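Local coordinates for linoleate 11-lipoxygenase (Gaeumannomyces graminis, PDB 5FX8), which oxygenates linoleic and alpha-linolenic acids to 11S- and 13R-hydroperoxy fatty acids, using a manganese ion as its catalytic metal, at residues N157-S171 against K594-A606. Sequence-based numbering, arbitrary orientation.
Unlike the reference sequence in segment 157-171: Cys158 (reference Tyr). With NAG (2-acetamido-2-deoxy-beta-D-glucopyranose), chain D.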
loop_
_atom_site.group_PDB
_atom_site.type_symbol
_atom_site.label_atom_id
_atom_site.label_comp_id
_atom_site.label_asym_id
_atom_site.label_seq_id
_atom_site.Cartn_x
_atom_site.Cartn_y
_atom_site.Cartn_z
ATOM N N ASN A 157 7.850 3.727 -23.526
ATOM C CA ASN A 157 9.299 3.786 -23.620
ATOM C C ASN A 157 9.932 2.548 -23.019
ATOM O O ASN A 157 11.059 2.596 -22.535
ATOM C CB ASN A 157 9.827 5.047 -22.947
ATOM C CG ASN A 157 9.100 6.285 -23.398
ATOM O OD1 ASN A 157 8.534 6.305 -24.480
ATOM N ND2 ASN A 157 9.109 7.331 -22.568
ATOM N N CYS A 158 9.218 1.422 -23.069
ATOM C CA CYS A 158 9.593 0.294 -22.231
ATOM C C CYS A 158 10.902 -0.326 -22.683
ATOM O O CYS A 158 11.615 -0.916 -21.870
ATOM C CB CYS A 158 8.459 -0.739 -22.180
ATOM S SG CYS A 158 8.210 -1.875 -23.572
ATOM N N THR A 159 11.265 -0.167 -23.942
ATOM C CA THR A 159 12.503 -0.768 -24.415
ATOM C C THR A 159 13.704 0.114 -24.165
ATOM O O THR A 159 14.824 -0.290 -24.483
ATOM C CB THR A 159 12.422 -1.065 -25.902
ATOM O OG1 THR A 159 12.084 0.145 -26.586
ATOM C CG2 THR A 159 11.397 -2.125 -26.169
ATOM N N SER A 160 13.482 1.296 -23.609
ATOM C CA SER A 160 14.543 2.265 -23.415
ATOM C C SER A 160 15.538 1.768 -22.385
ATOM O O SER A 160 15.155 1.310 -21.307
ATOM C CB SER A 160 13.950 3.591 -22.974
ATOM O OG SER A 160 14.918 4.341 -22.309
ATOM N N ASP A 161 16.823 1.857 -22.727
ATOM C CA ASP A 161 17.858 1.428 -21.802
ATOM C C ASP A 161 17.988 2.411 -20.662
ATOM O O ASP A 161 18.286 2.018 -19.534
ATOM C CB ASP A 161 19.199 1.272 -22.521
ATOM C CG ASP A 161 19.295 -0.010 -23.346
ATOM O OD1 ASP A 161 18.787 -1.052 -22.906
ATOM O OD2 ASP A 161 19.910 0.004 -24.432
ATOM N N LEU A 162 17.782 3.698 -20.941
ATOM C CA LEU A 162 17.851 4.696 -19.881
ATOM C C LEU A 162 16.757 4.465 -18.853
ATOM O O LEU A 162 16.970 4.655 -17.654
ATOM C CB LEU A 162 17.754 6.104 -20.456
ATOM C CG LEU A 162 17.731 7.231 -19.417
ATOM C CD1 LEU A 162 19.061 7.399 -18.795
ATOM C CD2 LEU A 162 17.298 8.522 -20.005
ATOM N N LEU A 163 15.579 4.047 -19.299
ATOM C CA LEU A 163 14.543 3.699 -18.350
ATOM C C LEU A 163 14.919 2.463 -17.553
ATOM O O LEU A 163 14.531 2.341 -16.392
ATOM C CB LEU A 163 13.222 3.493 -19.082
ATOM C CG LEU A 163 11.967 3.004 -18.359
ATOM C CD1 LEU A 163 10.775 3.502 -19.098
ATOM C CD2 LEU A 163 11.899 1.499 -18.287
ATOM N N PHE A 164 15.652 1.524 -18.150
ATOM C CA PHE A 164 15.992 0.311 -17.423
ATOM C C PHE A 164 17.055 0.576 -16.372
ATOM O O PHE A 164 17.047 -0.039 -15.302
ATOM C CB PHE A 164 16.473 -0.778 -18.373
ATOM C CG PHE A 164 17.004 -1.972 -17.665
ATOM C CD1 PHE A 164 16.141 -2.852 -17.027
ATOM C CD2 PHE A 164 18.361 -2.196 -17.592
ATOM C CE1 PHE A 164 16.624 -3.943 -16.348
ATOM C CE2 PHE A 164 18.852 -3.275 -16.923
ATOM C CZ PHE A 164 17.985 -4.159 -16.303
ATOM N N SER A 165 17.996 1.458 -16.664
ATOM C CA SER A 165 19.009 1.769 -15.670
ATOM C C SER A 165 18.463 2.708 -14.595
ATOM O O SER A 165 18.708 2.505 -13.403
ATOM C CB SER A 165 20.226 2.362 -16.359
ATOM O OG SER A 165 19.810 3.477 -17.108
ATOM N N MET A 166 17.692 3.715 -14.987
ATOM C CA MET A 166 17.201 4.671 -14.002
ATOM C C MET A 166 16.250 4.060 -12.969
ATOM O O MET A 166 16.116 4.618 -11.884
ATOM C CB MET A 166 16.516 5.832 -14.702
ATOM C CG MET A 166 17.475 6.795 -15.318
ATOM S SD MET A 166 18.779 7.210 -14.182
ATOM C CE MET A 166 18.051 8.658 -13.457
ATOM N N GLU A 167 15.590 2.936 -13.268
ATOM C CA GLU A 167 14.773 2.277 -12.261
ATOM C C GLU A 167 15.560 1.955 -10.994
ATOM O O GLU A 167 14.985 1.945 -9.904
ATOM C CB GLU A 167 14.161 1.001 -12.837
ATOM C CG GLU A 167 12.864 1.200 -13.605
ATOM C CD GLU A 167 12.423 -0.029 -14.403
ATOM O OE1 GLU A 167 12.980 -1.122 -14.219
ATOM O OE2 GLU A 167 11.524 0.099 -15.254
ATOM N N ARG A 168 16.862 1.681 -11.113
ATOM C CA ARG A 168 17.692 1.387 -9.955
ATOM C C ARG A 168 17.962 2.611 -9.100
ATOM O O ARG A 168 18.581 2.477 -8.052
ATOM C CB ARG A 168 19.036 0.784 -10.367
ATOM C CG ARG A 168 18.995 -0.242 -11.464
ATOM C CD ARG A 168 17.933 -1.262 -11.236
ATOM N NE ARG A 168 17.094 -1.425 -12.404
ATOM C CZ ARG A 168 15.904 -1.985 -12.375
ATOM N NH1 ARG A 168 15.431 -2.417 -11.240
ATOM N NH2 ARG A 168 15.200 -2.114 -13.476
ATOM N N LEU A 169 17.564 3.799 -9.537
ATOM C CA LEU A 169 17.670 5.017 -8.749
ATOM C C LEU A 169 16.288 5.587 -8.423
ATOM O O LEU A 169 16.180 6.732 -7.994
ATOM C CB LEU A 169 18.538 6.056 -9.467
ATOM C CG LEU A 169 20.005 5.659 -9.703
ATOM C CD1 LEU A 169 20.688 6.535 -10.720
ATOM C CD2 LEU A 169 20.837 5.674 -8.444
ATOM N N SER A 170 15.227 4.810 -8.609
ATOM C CA SER A 170 13.892 5.320 -8.336
ATOM C C SER A 170 12.949 4.227 -7.843
ATOM O O SER A 170 12.696 4.131 -6.646
ATOM C CB SER A 170 13.331 5.992 -9.580
ATOM O OG SER A 170 13.365 5.122 -10.670
ATOM N N SER A 171 12.433 3.399 -8.756
ATOM C CA SER A 171 11.487 2.342 -8.394
ATOM C C SER A 171 12.012 1.432 -7.296
ATOM O O SER A 171 11.278 1.087 -6.374
ATOM C CB SER A 171 11.180 1.507 -9.608
ATOM O OG SER A 171 10.745 2.364 -10.598
ATOM N N LYS A 594 13.089 16.838 -23.727
ATOM C CA LYS A 594 13.774 15.634 -24.138
ATOM C C LYS A 594 13.004 14.372 -23.805
ATOM O O LYS A 594 13.580 13.291 -23.856
ATOM C CB LYS A 594 15.157 15.579 -23.512
ATOM C CG LYS A 594 16.150 16.535 -24.135
ATOM C CD LYS A 594 17.524 15.870 -24.266
ATOM C CE LYS A 594 18.034 15.290 -22.930
ATOM N NZ LYS A 594 19.336 14.547 -23.061
ATOM N N GLY A 595 11.725 14.462 -23.476
ATOM C CA GLY A 595 11.021 13.246 -23.104
ATOM C C GLY A 595 11.423 12.659 -21.766
ATOM O O GLY A 595 11.224 11.468 -21.535
ATOM N N LEU A 596 11.969 13.467 -20.868
ATOM C CA LEU A 596 12.457 12.980 -19.595
ATOM C C LEU A 596 11.719 13.632 -18.441
ATOM O O LEU A 596 11.324 14.798 -18.517
ATOM C CB LEU A 596 13.929 13.250 -19.452
ATOM C CG LEU A 596 14.817 12.610 -20.493
ATOM C CD1 LEU A 596 16.234 12.993 -20.173
ATOM C CD2 LEU A 596 14.653 11.132 -20.437
ATOM N N SER A 597 11.537 12.863 -17.366
ATOM C CA SER A 597 11.029 13.374 -16.094
ATOM C C SER A 597 11.999 12.975 -15.002
ATOM O O SER A 597 12.217 11.780 -14.783
ATOM C CB SER A 597 9.639 12.826 -15.779
ATOM O OG SER A 597 9.270 13.178 -14.465
ATOM N N GLN A 598 12.569 13.965 -14.314
ATOM C CA GLN A 598 13.704 13.746 -13.414
ATOM C C GLN A 598 14.804 12.962 -14.104
ATOM O O GLN A 598 15.465 12.131 -13.493
ATOM C CB GLN A 598 13.304 13.016 -12.139
ATOM C CG GLN A 598 12.082 13.531 -11.484
ATOM C CD GLN A 598 11.660 12.649 -10.349
ATOM O OE1 GLN A 598 11.949 12.934 -9.192
ATOM N NE2 GLN A 598 10.975 11.559 -10.670
ATOM N N GLY A 599 14.971 13.183 -15.396
ATOM C CA GLY A 599 16.037 12.528 -16.123
ATOM C C GLY A 599 15.730 11.119 -16.543
ATOM O O GLY A 599 16.651 10.346 -16.763
ATOM N N MET A 600 14.456 10.776 -16.670
ATOM C CA MET A 600 13.979 9.423 -16.861
ATOM C C MET A 600 12.882 9.398 -17.903
ATOM O O MET A 600 12.084 10.328 -17.982
ATOM C CB MET A 600 13.381 8.842 -15.582
ATOM C CG MET A 600 14.301 8.544 -14.491
ATOM S SD MET A 600 13.431 7.745 -13.126
ATOM C CE MET A 600 14.863 7.399 -12.211
ATOM N N PRO A 601 12.754 8.308 -18.624
ATOM C CA PRO A 601 11.694 8.209 -19.626
ATOM C C PRO A 601 10.342 7.798 -19.075
ATOM O O PRO A 601 9.477 7.364 -19.842
ATOM C CB PRO A 601 12.234 7.147 -20.590
ATOM C CG PRO A 601 13.669 7.070 -20.309
ATOM C CD PRO A 601 13.816 7.330 -18.869
ATOM N N PHE A 602 10.151 7.907 -17.762
ATOM C CA PHE A 602 8.848 7.680 -17.153
ATOM C C PHE A 602 8.669 8.619 -15.975
ATOM O O PHE A 602 9.632 9.122 -15.399
ATOM C CB PHE A 602 8.638 6.219 -16.713
ATOM C CG PHE A 602 9.515 5.770 -15.579
ATOM C CD1 PHE A 602 10.830 5.368 -15.808
ATOM C CD2 PHE A 602 9.012 5.694 -14.300
ATOM C CE1 PHE A 602 11.631 4.936 -14.777
ATOM C CE2 PHE A 602 9.798 5.261 -13.279
ATOM C CZ PHE A 602 11.126 4.877 -13.515
ATOM N N VAL A 603 7.409 8.848 -15.631
ATOM C CA VAL A 603 7.040 9.698 -14.513
ATOM C C VAL A 603 6.884 8.839 -13.275
ATOM O O VAL A 603 6.078 7.909 -13.256
ATOM C CB VAL A 603 5.744 10.458 -14.800
ATOM C CG1 VAL A 603 5.374 11.230 -13.613
ATOM C CG2 VAL A 603 5.927 11.359 -15.977
ATOM N N TRP A 604 7.638 9.163 -12.236
ATOM C CA TRP A 604 7.700 8.385 -11.012
ATOM C C TRP A 604 7.136 9.234 -9.880
ATOM O O TRP A 604 7.518 10.400 -9.733
ATOM C CB TRP A 604 9.143 7.961 -10.749
ATOM C CG TRP A 604 9.341 7.141 -9.537
ATOM C CD1 TRP A 604 9.024 5.827 -9.383
ATOM C CD2 TRP A 604 9.906 7.568 -8.303
ATOM N NE1 TRP A 604 9.346 5.415 -8.128
ATOM C CE2 TRP A 604 9.887 6.466 -7.440
ATOM C CE3 TRP A 604 10.417 8.777 -7.838
ATOM C CZ2 TRP A 604 10.365 6.534 -6.132
ATOM C CZ3 TRP A 604 10.891 8.852 -6.536
ATOM C CH2 TRP A 604 10.868 7.738 -5.704
ATOM N N THR A 605 6.190 8.665 -9.116
ATOM C CA THR A 605 5.437 9.426 -8.131
ATOM C C THR A 605 5.225 8.654 -6.847
ATOM O O THR A 605 4.253 8.900 -6.137
ATOM C CB THR A 605 4.064 9.814 -8.657
ATOM O OG1 THR A 605 3.329 8.627 -8.950
ATOM C CG2 THR A 605 4.168 10.661 -9.893
ATOM N N ALA A 606 6.103 7.704 -6.546
ATOM C CA ALA A 606 5.849 6.734 -5.495
ATOM C C ALA A 606 5.927 7.342 -4.120
ATOM O O ALA A 606 5.522 6.702 -3.144
ATOM C CB ALA A 606 6.853 5.612 -5.562
HETATM C C1 NAG D . 8.498 8.606 -22.850
HETATM C C2 NAG D . 9.233 9.359 -23.980
HETATM C C3 NAG D . 8.579 10.711 -24.254
HETATM C C4 NAG D . 7.072 10.572 -24.407
HETATM C C5 NAG D . 6.515 9.825 -23.211
HETATM C C6 NAG D . 5.023 9.632 -23.273
HETATM C C7 NAG D . 11.627 8.916 -24.298
HETATM C C8 NAG D . 13.011 9.243 -23.838
HETATM N N2 NAG D . 10.637 9.541 -23.660
HETATM O O3 NAG D . 9.133 11.254 -25.447
HETATM O O4 NAG D . 6.464 11.856 -24.492
HETATM O O5 NAG D . 7.115 8.526 -23.149
HETATM O O6 NAG D . 4.691 8.488 -24.038
HETATM O O7 NAG D . 11.415 8.116 -25.193
#
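Met600 reaches from the loop 594-606 across to Met166 of helix 161-166 and to Ser170 beyond it, and runs out straight past CG (chi2 -175°, chi3 173°). Its CG lies 3.5 Å from Met166 CB and also close to Met166 CG, SD passes alongside the OG of Ser170, and CE ends among Met166 CB, Met166 O and Ser170 OG. Met166 curls at its two outer torsions, so that its own CE lies 3.6 Å from Met600 CE. The hydroxyl of Ser170 donates to Met166 O, which also accepts from Leu169 N on the other face of its carbonyl plane, so two donors hold that buried oxygen. Ser170 OG also touches the edge of the Phe602 ring at CZ, while its CB sits over one face of Trp604, a CH-pi contact 4.0 Å from the centroid of the five-membered ring.

Toward the start of the helix, Pro601 CG and CD rest on N, CA and CB of Leu163, with CG 3.8 Å from Leu163 CB, while Leu162 CD2 reaches Pro601 CD at 3.9 Å. Ser160 caps this end by accepting from Leu163 N, and CG of Leu163 meets Phe602 CD1. Just before the cap, Asn157 ND2 donates to Pro601 O at 2.8 Å, in the carbonyl plane and on a lone pair. The same nitrogen carries the N-linked sugar, whose N2 donates to Gly595 O, so the glycosylated asparagine is tied directly and through its glycan to the loop.

Segment 157-171 is sandwiched: Phe164, and Arg168 after it, lie against helix 268-305, where Arg168 forms a salt bridge with Asp282, whereas the loop after helix 566-587 covers the other flank. Ser165 OG is hydrogen-bonded to Phe247 O of strand 246-253. Beyond the loop, Met600 and Trp604 touch helix 396-420, and Trp604 meets Phe489 of helix 485-490.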